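Local coordinates for protein Abbfa_003403 (PDB 4ZXH) that is a four-domain nonribosomal peptide synthetase, whose condensation, adenylation, carrier and thioesterase domains probably build and release a peptide product, at residues 258-261 with 262-266; 314-317 with 318-321; 982-985 with 986-990; 1028-1031 with 1032-1036; 1278-1281 with 1282-1286. All coordinates share one frame; numbering follows the deposited sequence.

Interaction 1 of 5, residues 258-261 with 262-266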
loop_
_atom_site.group_PDB
_atom_site.type_symbol
_atom_site.label_atom_id
_atom_site.label_comp_id
_atom_site.label_asym_id
_atom_site.label_seq_id
_atom_site.Cartn_x
_atom_site.Cartn_y
_atom_site.Cartn_z
ATOM N N LEU A 258 6.173 1.673 -33.342
ATOM C CA LEU A 258 4.916 2.364 -33.578
ATOM C C LEU A 258 3.896 1.983 -32.524
ATOM O O LEU A 258 3.217 2.836 -31.961
ATOM C CB LEU A 258 4.384 2.042 -34.972
ATOM C CG LEU A 258 3.160 2.805 -35.476
ATOM C CD1 LEU A 258 3.374 4.293 -35.352
ATOM C CD2 LEU A 258 2.891 2.429 -36.921
ATOM N N VAL A 259 3.792 0.691 -32.253
ATOM C CA VAL A 259 2.782 0.209 -31.338
ATOM C C VAL A 259 3.145 0.622 -29.924
ATOM O O VAL A 259 2.275 0.890 -29.095
ATOM C CB VAL A 259 2.630 -1.323 -31.445
ATOM C CG1 VAL A 259 1.684 -1.869 -30.374
ATOM C CG2 VAL A 259 2.160 -1.707 -32.846
ATOM N N LEU A 260 4.436 0.694 -29.637
ATOM C CA LEU A 260 4.856 1.130 -28.307
ATOM C C LEU A 260 4.416 2.577 -28.109
ATOM O O LEU A 260 3.852 2.920 -27.071
ATOM C CB LEU A 260 6.367 0.980 -28.128
ATOM C CG LEU A 260 6.932 1.494 -26.804
ATOM C CD1 LEU A 260 6.315 0.723 -25.669
ATOM C CD2 LEU A 260 8.446 1.397 -26.765
ATOM N N SER A 261 4.648 3.412 -29.122
ATOM C CA SER A 261 4.174 4.798 -29.114
ATOM C C SER A 261 2.679 4.880 -28.832
ATOM O O SER A 261 2.237 5.670 -27.991
ATOM C CB SER A 261 4.478 5.480 -30.442
ATOM O OG SER A 261 5.872 5.659 -30.584
ATOM N N GLY A 262 1.906 4.058 -29.537
ATOM C CA GLY A 262 0.484 3.941 -29.285
ATOM C C GLY A 262 0.178 3.612 -27.831
ATOM O O GLY A 262 -0.763 4.155 -27.261
ATOM N N PHE A 263 0.985 2.745 -27.223
ATOM C CA PHE A 263 0.733 2.310 -25.854
ATOM C C PHE A 263 0.934 3.444 -24.845
ATOM O O PHE A 263 0.087 3.649 -23.979
ATOM C CB PHE A 263 1.623 1.119 -25.496
ATOM C CG PHE A 263 1.084 0.276 -24.377
ATOM C CD1 PHE A 263 -0.270 0.296 -24.072
ATOM C CD2 PHE A 263 1.918 -0.560 -23.653
ATOM C CE1 PHE A 263 -0.779 -0.473 -23.056
ATOM C CE2 PHE A 263 1.407 -1.349 -22.632
ATOM C CZ PHE A 263 0.057 -1.297 -22.328
ATOM N N TYR A 264 2.044 4.175 -24.955
ATOM C CA TYR A 264 2.256 5.373 -24.136
ATOM C C TYR A 264 1.093 6.363 -24.278
ATOM O O TYR A 264 0.546 6.841 -23.285
ATOM C CB TYR A 264 3.550 6.087 -24.525
ATOM C CG TYR A 264 4.830 5.467 -24.027
ATOM C CD1 TYR A 264 5.162 5.490 -22.686
ATOM C CD2 TYR A 264 5.731 4.905 -24.914
ATOM C CE1 TYR A 264 6.336 4.948 -22.240
ATOM C CE2 TYR A 264 6.907 4.351 -24.476
ATOM C CZ TYR A 264 7.204 4.371 -23.143
ATOM O OH TYR A 264 8.388 3.820 -22.713
ATOM N N VAL A 265 0.727 6.676 -25.518
ATOM C CA VAL A 265 -0.375 7.599 -25.764
ATOM C C VAL A 265 -1.614 7.124 -25.018
ATOM O O VAL A 265 -2.264 7.908 -24.341
ATOM C CB VAL A 265 -0.681 7.748 -27.271
ATOM C CG1 VAL A 265 -2.045 8.377 -27.482
ATOM C CG2 VAL A 265 0.387 8.588 -27.934
ATOM N N LEU A 266 -1.908 5.831 -25.114
ATOM C CA LEU A 266 -3.001 5.241 -24.350
ATOM C C LEU A 266 -2.899 5.487 -22.836
ATOM O O LEU A 266 -3.856 5.955 -22.228
ATOM C CB LEU A 266 -3.084 3.735 -24.602
ATOM C CG LEU A 266 -4.211 3.143 -23.754
ATOM C CD1 LEU A 266 -5.523 3.775 -24.151
ATOM C CD2 LEU A 266 -4.289 1.632 -23.853
#

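Interaction 2 of 5, residues 314-317 with 318-321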
loop_
_atom_site.group_PDB
_atom_site.type_symbol
_atom_site.label_atom_id
_atom_site.label_comp_id
_atom_site.label_asym_id
_atom_site.label_seq_id
_atom_site.Cartn_x
_atom_site.Cartn_y
_atom_site.Cartn_z
ATOM N N ARG A 314 3.478 11.977 -35.164
ATOM C CA ARG A 314 4.671 11.712 -35.956
ATOM C C ARG A 314 5.884 12.031 -35.104
ATOM O O ARG A 314 6.723 11.169 -34.839
ATOM C CB ARG A 314 4.693 12.539 -37.244
ATOM C CG ARG A 314 6.005 12.430 -38.022
ATOM C CD ARG A 314 6.005 13.292 -39.276
ATOM N NE ARG A 314 4.855 13.019 -40.140
ATOM C CZ ARG A 314 4.871 12.215 -41.202
ATOM N NH1 ARG A 314 5.985 11.580 -41.554
ATOM N NH2 ARG A 314 3.766 12.041 -41.916
ATOM N N GLN A 315 5.952 13.277 -34.663
ATOM C CA GLN A 315 7.061 13.737 -33.855
ATOM C C GLN A 315 7.293 12.834 -32.645
ATOM O O GLN A 315 8.404 12.360 -32.422
ATOM C CB GLN A 315 6.814 15.178 -33.414
ATOM C CG GLN A 315 6.810 16.169 -34.570
ATOM C CD GLN A 315 6.491 17.579 -34.119
ATOM O OE1 GLN A 315 5.753 17.783 -33.151
ATOM N NE2 GLN A 315 7.057 18.564 -34.812
ATOM N N PHE A 316 6.235 12.572 -31.890
ATOM C CA PHE A 316 6.334 11.745 -30.691
ATOM C C PHE A 316 6.733 10.291 -30.981
ATOM O O PHE A 316 7.522 9.702 -30.243
ATOM C CB PHE A 316 5.013 11.770 -29.928
ATOM C CG PHE A 316 4.978 10.830 -28.768
ATOM C CD1 PHE A 316 5.651 11.136 -27.597
ATOM C CD2 PHE A 316 4.284 9.632 -28.849
ATOM C CE1 PHE A 316 5.638 10.270 -26.531
ATOM C CE2 PHE A 316 4.264 8.760 -27.779
ATOM C CZ PHE A 316 4.946 9.078 -26.617
ATOM N N THR A 317 6.180 9.702 -32.035
ATOM C CA THR A 317 6.587 8.356 -32.430
ATOM C C THR A 317 8.090 8.319 -32.716
ATOM O O THR A 317 8.784 7.391 -32.297
ATOM C CB THR A 317 5.833 7.860 -33.671
ATOM O OG1 THR A 317 4.423 7.878 -33.423
ATOM C CG2 THR A 317 6.247 6.455 -33.984
ATOM N N GLN A 318 8.592 9.341 -33.410
ATOM C CA GLN A 318 10.028 9.445 -33.680
ATOM C C GLN A 318 10.822 9.598 -32.371
ATOM O O GLN A 318 11.902 9.020 -32.211
ATOM C CB GLN A 318 10.320 10.612 -34.636
ATOM C CG GLN A 318 9.732 10.414 -36.042
ATOM C CD GLN A 318 10.111 11.523 -37.020
ATOM O OE1 GLN A 318 9.951 12.714 -36.734
ATOM N NE2 GLN A 318 10.604 11.131 -38.188
ATOM N N GLN A 319 10.265 10.361 -31.435
ATOM C CA GLN A 319 10.871 10.577 -30.120
ATOM C C GLN A 319 11.067 9.242 -29.386
ATOM O O GLN A 319 12.092 9.017 -28.735
ATOM C CB GLN A 319 9.995 11.552 -29.314
ATOM C CG GLN A 319 10.431 11.879 -27.892
ATOM C CD GLN A 319 9.673 13.092 -27.312
ATOM O OE1 GLN A 319 9.180 13.955 -28.066
ATOM N NE2 GLN A 319 9.566 13.150 -25.974
ATOM N N VAL A 320 10.095 8.343 -29.522
ATOM C CA VAL A 320 10.157 7.059 -28.835
ATOM C C VAL A 320 11.173 6.158 -29.517
ATOM O O VAL A 320 11.999 5.526 -28.860
ATOM C CB VAL A 320 8.773 6.364 -28.792
ATOM C CG1 VAL A 320 8.909 4.909 -28.397
ATOM C CG2 VAL A 320 7.832 7.101 -27.839
ATOM N N GLN A 321 11.119 6.116 -30.844
ATOM C CA GLN A 321 12.050 5.296 -31.597
ATOM C C GLN A 321 13.487 5.670 -31.241
ATOM O O GLN A 321 14.346 4.797 -31.117
ATOM C CB GLN A 321 11.810 5.439 -33.102
ATOM C CG GLN A 321 12.649 4.498 -33.942
ATOM C CD GLN A 321 12.358 3.039 -33.645
ATOM O OE1 GLN A 321 11.258 2.543 -33.908
ATOM N NE2 GLN A 321 13.342 2.345 -33.082
#

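Interaction 3 of 5, residues 982-985 with 986-990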
loop_
_atom_site.group_PDB
_atom_site.type_symbol
_atom_site.label_atom_id
_atom_site.label_comp_id
_atom_site.label_asym_id
_atom_site.label_seq_id
_atom_site.Cartn_x
_atom_site.Cartn_y
_atom_site.Cartn_z
ATOM N N LEU A 982 21.207 -9.191 14.935
ATOM C CA LEU A 982 20.734 -8.614 13.678
ATOM C C LEU A 982 21.538 -7.370 13.295
ATOM O O LEU A 982 21.842 -7.168 12.125
ATOM C CB LEU A 982 19.247 -8.271 13.757
ATOM C CG LEU A 982 18.318 -9.474 13.957
ATOM C CD1 LEU A 982 16.870 -9.033 14.268
ATOM C CD2 LEU A 982 18.389 -10.393 12.733
ATOM N N CYS A 983 21.891 -6.538 14.271
ATOM C CA CYS A 983 22.653 -5.339 13.953
ATOM C C CYS A 983 24.001 -5.711 13.388
ATOM O O CYS A 983 24.362 -5.256 12.305
ATOM C CB CYS A 983 22.841 -4.440 15.174
ATOM S SG CYS A 983 21.434 -3.406 15.523
ATOM N N THR A 984 24.740 -6.543 14.111
ATOM C CA THR A 984 26.004 -7.049 13.591
ATOM C C THR A 984 25.851 -7.669 12.194
ATOM O O THR A 984 26.699 -7.487 11.331
ATOM C CB THR A 984 26.597 -8.066 14.537
ATOM O OG1 THR A 984 26.942 -7.392 15.742
ATOM C CG2 THR A 984 27.848 -8.623 13.967
ATOM N N THR A 985 24.747 -8.362 11.949
ATOM C CA THR A 985 24.579 -8.979 10.643
ATOM C C THR A 985 24.287 -7.923 9.573
ATOM O O THR A 985 24.908 -7.932 8.505
ATOM C CB THR A 985 23.491 -10.042 10.652
ATOM O OG1 THR A 985 23.870 -11.084 11.559
ATOM C CG2 THR A 985 23.417 -10.659 9.331
ATOM N N PHE A 986 23.384 -6.994 9.859
ATOM C CA PHE A 986 23.182 -5.863 8.949
ATOM C C PHE A 986 24.480 -5.128 8.642
ATOM O O PHE A 986 24.746 -4.840 7.466
ATOM C CB PHE A 986 22.193 -4.861 9.510
ATOM C CG PHE A 986 20.761 -5.210 9.255
ATOM C CD1 PHE A 986 20.333 -6.539 9.318
ATOM C CD2 PHE A 986 19.829 -4.202 8.996
ATOM C CE1 PHE A 986 18.990 -6.867 9.110
ATOM C CE2 PHE A 986 18.494 -4.514 8.786
ATOM C CZ PHE A 986 18.064 -5.847 8.852
ATOM N N GLU A 987 25.276 -4.827 9.676
ATOM C CA GLU A 987 26.507 -4.028 9.524
ATOM C C GLU A 987 27.464 -4.718 8.573
ATOM O O GLU A 987 28.018 -4.124 7.624
ATOM C CB GLU A 987 27.219 -3.824 10.865
ATOM C CG GLU A 987 26.612 -2.715 11.733
ATOM C CD GLU A 987 27.230 -2.643 13.137
ATOM O OE1 GLU A 987 28.198 -3.389 13.458
ATOM O OE2 GLU A 987 26.732 -1.815 13.932
ATOM N N GLN A 988 27.609 -6.016 8.830
ATOM C CA GLN A 988 28.670 -6.813 8.234
ATOM C C GLN A 988 28.352 -7.045 6.719
ATOM O O GLN A 988 29.205 -6.889 5.834
ATOM C CB GLN A 988 28.820 -8.159 8.890
ATOM C CG GLN A 988 29.700 -8.167 9.955
ATOM C CD GLN A 988 30.813 -9.149 9.790
ATOM O OE1 GLN A 988 30.799 -10.146 9.019
ATOM N NE2 GLN A 988 31.719 -8.993 10.662
ATOM N N ILE A 989 27.078 -7.310 6.430
ATOM C CA ILE A 989 26.575 -7.638 5.078
ATOM C C ILE A 989 26.386 -6.385 4.155
ATOM O O ILE A 989 26.554 -6.444 2.933
ATOM C CB ILE A 989 25.229 -8.420 5.218
ATOM C CG1 ILE A 989 24.823 -9.112 3.937
ATOM C CG2 ILE A 989 24.115 -7.499 5.577
ATOM C CD1 ILE A 989 25.744 -10.206 3.588
ATOM N N LEU A 990 26.117 -5.237 4.770
ATOM C CA LEU A 990 25.896 -3.972 4.061
ATOM C C LEU A 990 27.117 -3.055 4.033
ATOM O O LEU A 990 27.090 -2.030 3.363
ATOM C CB LEU A 990 24.761 -3.176 4.706
ATOM C CG LEU A 990 23.368 -3.774 4.752
ATOM C CD1 LEU A 990 22.508 -2.921 5.657
ATOM C CD2 LEU A 990 22.803 -3.789 3.369
#

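Interaction 4 of 5, residues 1028-1031 with 1032-1036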
loop_
_atom_site.group_PDB
_atom_site.type_symbol
_atom_site.label_atom_id
_atom_site.label_comp_id
_atom_site.label_asym_id
_atom_site.label_seq_id
_atom_site.Cartn_x
_atom_site.Cartn_y
_atom_site.Cartn_z
ATOM N N VAL A 1028 12.659 -14.476 2.499
ATOM C CA VAL A 1028 12.953 -13.136 2.009
ATOM C C VAL A 1028 11.669 -12.316 2.092
ATOM O O VAL A 1028 11.706 -11.080 2.209
ATOM C CB VAL A 1028 13.522 -13.147 0.572
ATOM C CG1 VAL A 1028 14.968 -13.613 0.575
ATOM C CG2 VAL A 1028 12.718 -14.052 -0.306
ATOM N N ALA A 1029 10.532 -13.011 2.089
ATOM C CA ALA A 1029 9.250 -12.341 2.240
ATOM C C ALA A 1029 9.151 -11.687 3.614
ATOM O O ALA A 1029 8.685 -10.550 3.729
ATOM C CB ALA A 1029 8.102 -13.306 2.020
ATOM N N LEU A 1030 9.592 -12.406 4.648
ATOM C CA LEU A 1030 9.620 -11.862 6.008
ATOM C C LEU A 1030 10.565 -10.674 6.110
ATOM O O LEU A 1030 10.261 -9.693 6.788
ATOM C CB LEU A 1030 10.022 -12.931 7.023
ATOM C CG LEU A 1030 8.848 -13.843 7.369
ATOM C CD1 LEU A 1030 9.251 -15.073 8.197
ATOM C CD2 LEU A 1030 7.807 -13.017 8.094
ATOM N N LEU A 1031 11.700 -10.745 5.422
ATOM C CA LEU A 1031 12.639 -9.625 5.460
ATOM C C LEU A 1031 12.111 -8.409 4.703
ATOM O O LEU A 1031 12.368 -7.265 5.071
ATOM C CB LEU A 1031 13.996 -10.033 4.892
ATOM C CG LEU A 1031 15.000 -8.892 4.770
ATOM C CD1 LEU A 1031 15.287 -8.313 6.122
ATOM C CD2 LEU A 1031 16.272 -9.398 4.133
ATOM N N ALA A 1032 11.373 -8.652 3.633
ATOM C CA ALA A 1032 10.860 -7.548 2.825
ATOM C C ALA A 1032 9.842 -6.747 3.562
ATOM O O ALA A 1032 9.643 -5.554 3.335
ATOM C CB ALA A 1032 10.276 -8.074 1.561
ATOM N N GLN A 1033 9.259 -7.390 4.535
ATOM C CA GLN A 1033 8.135 -6.784 5.148
ATOM C C GLN A 1033 8.431 -6.377 6.591
ATOM O O GLN A 1033 7.902 -5.385 7.111
ATOM C CB GLN A 1033 7.015 -7.775 4.951
ATOM C CG GLN A 1033 5.685 -7.662 5.710
ATOM C CD GLN A 1033 5.092 -6.215 5.696
ATOM O OE1 GLN A 1033 5.495 -5.490 6.541
ATOM N NE2 GLN A 1033 4.377 -5.739 4.580
ATOM N N TYR A 1034 9.388 -7.083 7.181
ATOM C CA TYR A 1034 10.027 -6.662 8.410
ATOM C C TYR A 1034 11.505 -6.293 8.170
ATOM O O TYR A 1034 12.399 -7.041 8.538
ATOM C CB TYR A 1034 9.899 -7.762 9.475
ATOM C CG TYR A 1034 8.462 -8.160 9.687
ATOM C CD1 TYR A 1034 7.615 -7.410 10.499
ATOM C CD2 TYR A 1034 7.936 -9.258 9.032
ATOM C CE1 TYR A 1034 6.285 -7.768 10.672
ATOM C CE2 TYR A 1034 6.608 -9.619 9.193
ATOM C CZ TYR A 1034 5.787 -8.863 10.019
ATOM O OH TYR A 1034 4.460 -9.182 10.198
ATOM N N SER A 1035 11.766 -5.107 7.624
ATOM C CA SER A 1035 13.113 -4.776 7.133
ATOM C C SER A 1035 13.998 -3.858 8.012
ATOM O O SER A 1035 15.105 -3.474 7.616
ATOM C CB SER A 1035 12.979 -4.157 5.742
ATOM O OG SER A 1035 11.986 -3.157 5.753
ATOM N N THR A 1036 13.524 -3.516 9.199
ATOM C CA THR A 1036 14.395 -2.919 10.204
ATOM C C THR A 1036 14.752 -3.967 11.231
ATOM O O THR A 1036 14.063 -4.979 11.339
ATOM C CB THR A 1036 13.743 -1.755 10.925
ATOM O OG1 THR A 1036 12.684 -2.264 11.750
ATOM C CG2 THR A 1036 13.223 -0.709 9.924
#

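Interaction 5 of 5, residues 1278-1281 with 1282-1286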
loop_
_atom_site.group_PDB
_atom_site.type_symbol
_atom_site.label_atom_id
_atom_site.label_comp_id
_atom_site.label_asym_id
_atom_site.label_seq_id
_atom_site.Cartn_x
_atom_site.Cartn_y
_atom_site.Cartn_z
ATOM N N LEU A 1278 44.387 -1.692 39.424
ATOM C CA LEU A 1278 43.159 -2.408 39.759
ATOM C C LEU A 1278 43.433 -3.699 40.554
ATOM O O LEU A 1278 42.597 -4.606 40.590
ATOM C CB LEU A 1278 42.365 -2.727 38.480
ATOM C CG LEU A 1278 42.179 -1.527 37.557
ATOM C CD1 LEU A 1278 41.308 -1.874 36.365
ATOM C CD2 LEU A 1278 41.601 -0.361 38.317
ATOM N N GLY A 1279 44.595 -3.777 41.199
ATOM C CA GLY A 1279 44.923 -4.929 42.010
ATOM C C GLY A 1279 45.734 -6.007 41.305
ATOM O O GLY A 1279 46.134 -6.978 41.936
ATOM N N TRP A 1280 46.012 -5.848 40.013
ATOM C CA TRP A 1280 46.694 -6.918 39.269
ATOM C C TRP A 1280 48.144 -7.110 39.678
ATOM O O TRP A 1280 48.733 -8.163 39.423
ATOM C CB TRP A 1280 46.618 -6.673 37.753
ATOM C CG TRP A 1280 45.292 -7.065 37.205
ATOM C CD1 TRP A 1280 44.240 -6.241 36.956
ATOM C CD2 TRP A 1280 44.848 -8.393 36.892
ATOM N NE1 TRP A 1280 43.175 -6.963 36.474
ATOM C CE2 TRP A 1280 43.518 -8.291 36.429
ATOM C CE3 TRP A 1280 45.451 -9.656 36.934
ATOM C CZ2 TRP A 1280 42.768 -9.407 36.027
ATOM C CZ3 TRP A 1280 44.703 -10.772 36.523
ATOM C CH2 TRP A 1280 43.381 -10.633 36.075
ATOM N N ASP A 1281 48.719 -6.098 40.314
ATOM C CA ASP A 1281 50.072 -6.219 40.837
ATOM C C ASP A 1281 50.209 -7.364 41.848
ATOM O O ASP A 1281 51.321 -7.735 42.208
ATOM C CB ASP A 1281 50.533 -4.898 41.482
ATOM C CG ASP A 1281 49.575 -4.381 42.552
ATOM O OD1 ASP A 1281 48.343 -4.482 42.362
ATOM O OD2 ASP A 1281 50.052 -3.888 43.597
ATOM N N GLN A 1282 49.092 -7.926 42.312
ATOM C CA GLN A 1282 49.158 -8.999 43.301
ATOM C C GLN A 1282 49.037 -10.366 42.635
ATOM O O GLN A 1282 49.115 -11.398 43.298
ATOM C CB GLN A 1282 48.062 -8.851 44.354
ATOM C CG GLN A 1282 47.942 -7.478 44.996
ATOM C CD GLN A 1282 46.950 -7.470 46.153
ATOM O OE1 GLN A 1282 46.363 -8.497 46.489
ATOM N NE2 GLN A 1282 46.726 -6.300 46.735
ATOM N N LEU A 1283 48.843 -10.366 41.320
ATOM C CA LEU A 1283 48.665 -11.600 40.568
ATOM C C LEU A 1283 49.705 -11.743 39.477
ATOM O O LEU A 1283 50.153 -12.848 39.182
ATOM C CB LEU A 1283 47.274 -11.655 39.934
ATOM C CG LEU A 1283 46.100 -11.781 40.890
ATOM C CD1 LEU A 1283 44.812 -11.898 40.106
ATOM C CD2 LEU A 1283 46.305 -12.977 41.804
ATOM N N VAL A 1284 50.068 -10.626 38.858
ATOM C CA VAL A 1284 50.981 -10.655 37.720
ATOM C C VAL A 1284 52.234 -9.847 38.032
ATOM O O VAL A 1284 52.145 -8.751 38.578
ATOM C CB VAL A 1284 50.298 -10.115 36.461
ATOM C CG1 VAL A 1284 51.228 -10.224 35.275
ATOM C CG2 VAL A 1284 48.993 -10.885 36.210
ATOM N N LYS A 1285 53.401 -10.391 37.713
ATOM C CA LYS A 1285 54.646 -9.768 38.152
ATOM C C LYS A 1285 55.357 -8.988 37.049
ATOM O O LYS A 1285 55.503 -7.765 37.136
ATOM C CB LYS A 1285 55.598 -10.826 38.720
ATOM N N ASP A 1286 55.797 -9.699 36.016
ATOM C CA ASP A 1286 56.705 -9.118 35.038
ATOM C C ASP A 1286 56.046 -8.870 33.675
ATOM O O ASP A 1286 56.532 -8.070 32.879
ATOM C CB ASP A 1286 57.938 -10.024 34.880
#

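Interaction 1 of 5, residues 258-261 with 262-266
Leu260 and Tyr264 meet one turn apart on a buried part of helix 255-271 in the condensation domain, which has the chloramphenicol acetyltransferase-like fold. The leucine side chain crosses the phenol obliquely, and its CG comes 3.7 Å from Tyr264 CE2. Both methyls reach the same atom, CD1 at 3.9 Å and CD2 at 4.0 Å from Tyr264 CE2, and the three leucine carbons gather round this one ring carbon. Leu260 gets there because CG is anti to the backbone N (chi1 176°), while Tyr264 keeps its ring beside its own backbone N. At the far end, Tyr264 OH is hydrogen-bonded to Ile303 O, which pins the tip of the ring. Strand 275-279 also packs against it, through Leu276 and Ile278.

Ser261 sits on another side of the helix. Its CA lies near the plane of the Tyr264 ring, at the edge, but its side chain packs on Thr317 and Val320 of helix 313-329. The buried hydroxyl is satisfied within its own helix by a hydrogen bond between OG and Gly257 O. Gly262 adds only backbone here, with its N donating to Leu258 O. The tyrosine's own N-H reaches Leu260 O over 3.1 Å. One residue on, Ser261 O accepts a nearly straight bond from Val265 N (173°), with Val265 CG2 3.5 Å from that same oxygen.

Interaction 2 of 5, residues 314-317 with 318-321
From Arg314 to Gln321 the chain runs as regular alpha helix, with Gln318, Gln319, Val320 and Gln321 each donating N-H to the carbonyl four residues earlier; Gln318 N to Arg314 O is 3.0 Å. On the buried side the main side-chain contact is a CH-pi interaction between Val320 and Phe316. Val320 CG2 lies over one face of the ring, 4.0 Å from its centroid and 24° off the normal. It is displaced toward the rim, and its nearest ring atom is Phe316 CZ at 3.7 Å. With CG anti to the backbone N (chi1 174°), the Phe316 ring is carried toward Val320, one turn on, where CG2 meets that face. Met305 of strand 302-306 packs against both residues.

Thr317 shares the inner side: it packs on Leu258 and Ser261 of helix 255-271, and its OG1 is hydrogen-bonded to Leu313 O. On the outer side, Gln318 runs alongside Arg314 and points the same way, its amide plane turned 88° from the guanidinium. They barely touch, Gln318 OE1 being 4.2 Å from Arg314 CG. The arginine's charge is directed instead to Glu450, with a salt bridge from NE, and Gln321 OE1 accepts from Thr254 N. Helix 313-329 is thus amphipathic here: apolar packing joins it to the condensation-domain interior, while directional polar bonds tie its flank to neighbouring segments.

Interaction 3 of 5, residues 982-985 with 986-990
Phe986 N donates to Leu982 O across 2.7 Å, almost straight at 178°, in the last turns of helix 977-990, the first helix of the carrier domain's four-helix bundle. The next three i to i+4 bonds are less straight: Glu987 N to Cys983 O at 2.8 Å, Gln988 N to Thr984 O at 3.0 Å, and Ile989 N to Thr985 O at 3.1 Å. Thr985 O also receives a weak bond from Gln988 N.

The side-chain hydroxyls turn back along the same helix. Thr985 OG1, held beside its own backbone N (chi1 -62°), bonds to Glu981 O, and Thr984 OG1 bonds weakly to Ile980 O. Glu987 folds its CG over Cys983 O, 3.4 Å away, then extends so that OE2 takes two partners: a salt bridge from Arg1085 NH2 and a hydrogen bond from Val995 N. Gln988 is modelled with NE2 hydrogen-bonded to Leu1058 O, though the side chain is poorly ordered. Phe986 faces the bundle interior, packing on Leu1014 and Val1037 and edge-to-face with Phe1001.

The hydroxyl of Thr985 is satisfied within the helix, and that of Thr984 more weakly, which is consistent with their burial, while Glu987 spends its charge on Arg1085 and so links the carrier to the thioesterase region.

Interaction 4 of 5, residues 1028-1031 with 1032-1036
Helix 1028-1033, the short third helix of the carrier-domain bundle, ends where Leu1030 and Tyr1034 come together, and the chain then turns toward helix 1037-1046. The Ala1032 side chain is about 8 Å from the bound 4'-phosphopantetheine. Leu1030 O receives the closing bond from Tyr1034 N, 2.8 Å long. Tyr1034 is the first residue to leave helical backbone angles, yet its N-H still completes the last turn. Gln1033 N divides itself weakly between Ala1029 O and Leu1030 O, whereas Ala1032 N makes a firmer bond to Val1028 O at 2.8 Å.

The side chains of Leu1030 and Tyr1034 also meet. Leu1030 CD2 comes in at a slant, 3.8 Å from Tyr1034 CE2 and 3.9 Å from Tyr1034 CD2. Tyr1034 keeps CG beside its backbone N (chi1 -55°), which brings the ring back along the helix end; Leu1030 O then lies near the ring plane, at its edge. The ring also packs on Arg1039 and Ile1043 of helix 1037-1046. Leu1031 points into the bundle, against Ala1011, Leu1014 and Val1015 of helix 1008-1022, and Val1028 packs on Arg31 and Leu32 of the condensation domain's helix 21-32.

Past the tyrosine, Ser1035 OG is hydrogen-bonded to Asp1000 OD2, and Thr1036 serves as N-cap of the next helix, its OG1 taking the N-H of Arg1039. Leu1030 O, Ser1035 OG and Thr1036 OG1 thus have defined partners, as does Gln1033 NE2 on Gln929 O, while the apolar start of helix 1028-1033 lies against the condensation domain.

Interaction 5 of 5, residues 1278-1281 with 1282-1286
Trp1280 O is gripped twice, by Leu1283 N and by Val1284 N, each 2.9 Å away. The two donors come from different directions. Val1284 N lies nearly along the C=O axis, whereas Leu1283 N stands well above the carbonyl plane, 58° out of it. One residue earlier, Gly1279 O accepts from Gln1282 N at 3.1 Å, also from above its plane. Together the i to i+3 bonds wind a short 3-10 turn, which Gly1279 enters with a positive phi of 95°.

This turn belongs to the loop between strands 1262-1267 and 1288-1293, the last two parallel strands of the thioesterase's alpha/beta-hydrolase sheet. Trp1280 turns inward: NE1 donates to Thr1165 O, and the indole packs on Leu1264 and sits edge-to-face with Tyr1144. Leu1278, two residues earlier, touches Asp1164, probably the acid of a Cys-His-Asp catalytic triad.

The six-membered part of the indole takes the packing from the residues just after the turn. Leu1283 CD1 reaches Trp1280 CZ3 at 3.8 Å. Val1284 CG2 comes to the neighbouring Trp1280 CE3, also at 3.8 Å. On the exposed side Asp1281 and Gln1282 lie alongside each other, and Gln1282 NE2 bonds to Glu1171 OE2.

The five contacts follow one another along the chain and fall in three domains. Interactions 1 and 2 lie on neighbouring helices of the condensation domain, 255-271 and 313-329, with centres 10 Å apart; they touch where Ser261 OG packs 3.3 Å from Thr317 CA. Interactions 3 and 4 share the carrier bundle, centres 15 Å apart, and meet where Phe986 CE2 lies 3.7 Å from Ser1035 O. Interaction 5 stands alone in the thioesterase, about 83 Å centre to centre from interaction 1 and 39 Å from interaction 3. Bound phosphopantetheine lies about 10 Å from the Phe263 side chain and about 8 Å from that of Ala1032, as expected of a carrier docked at the condensation domain.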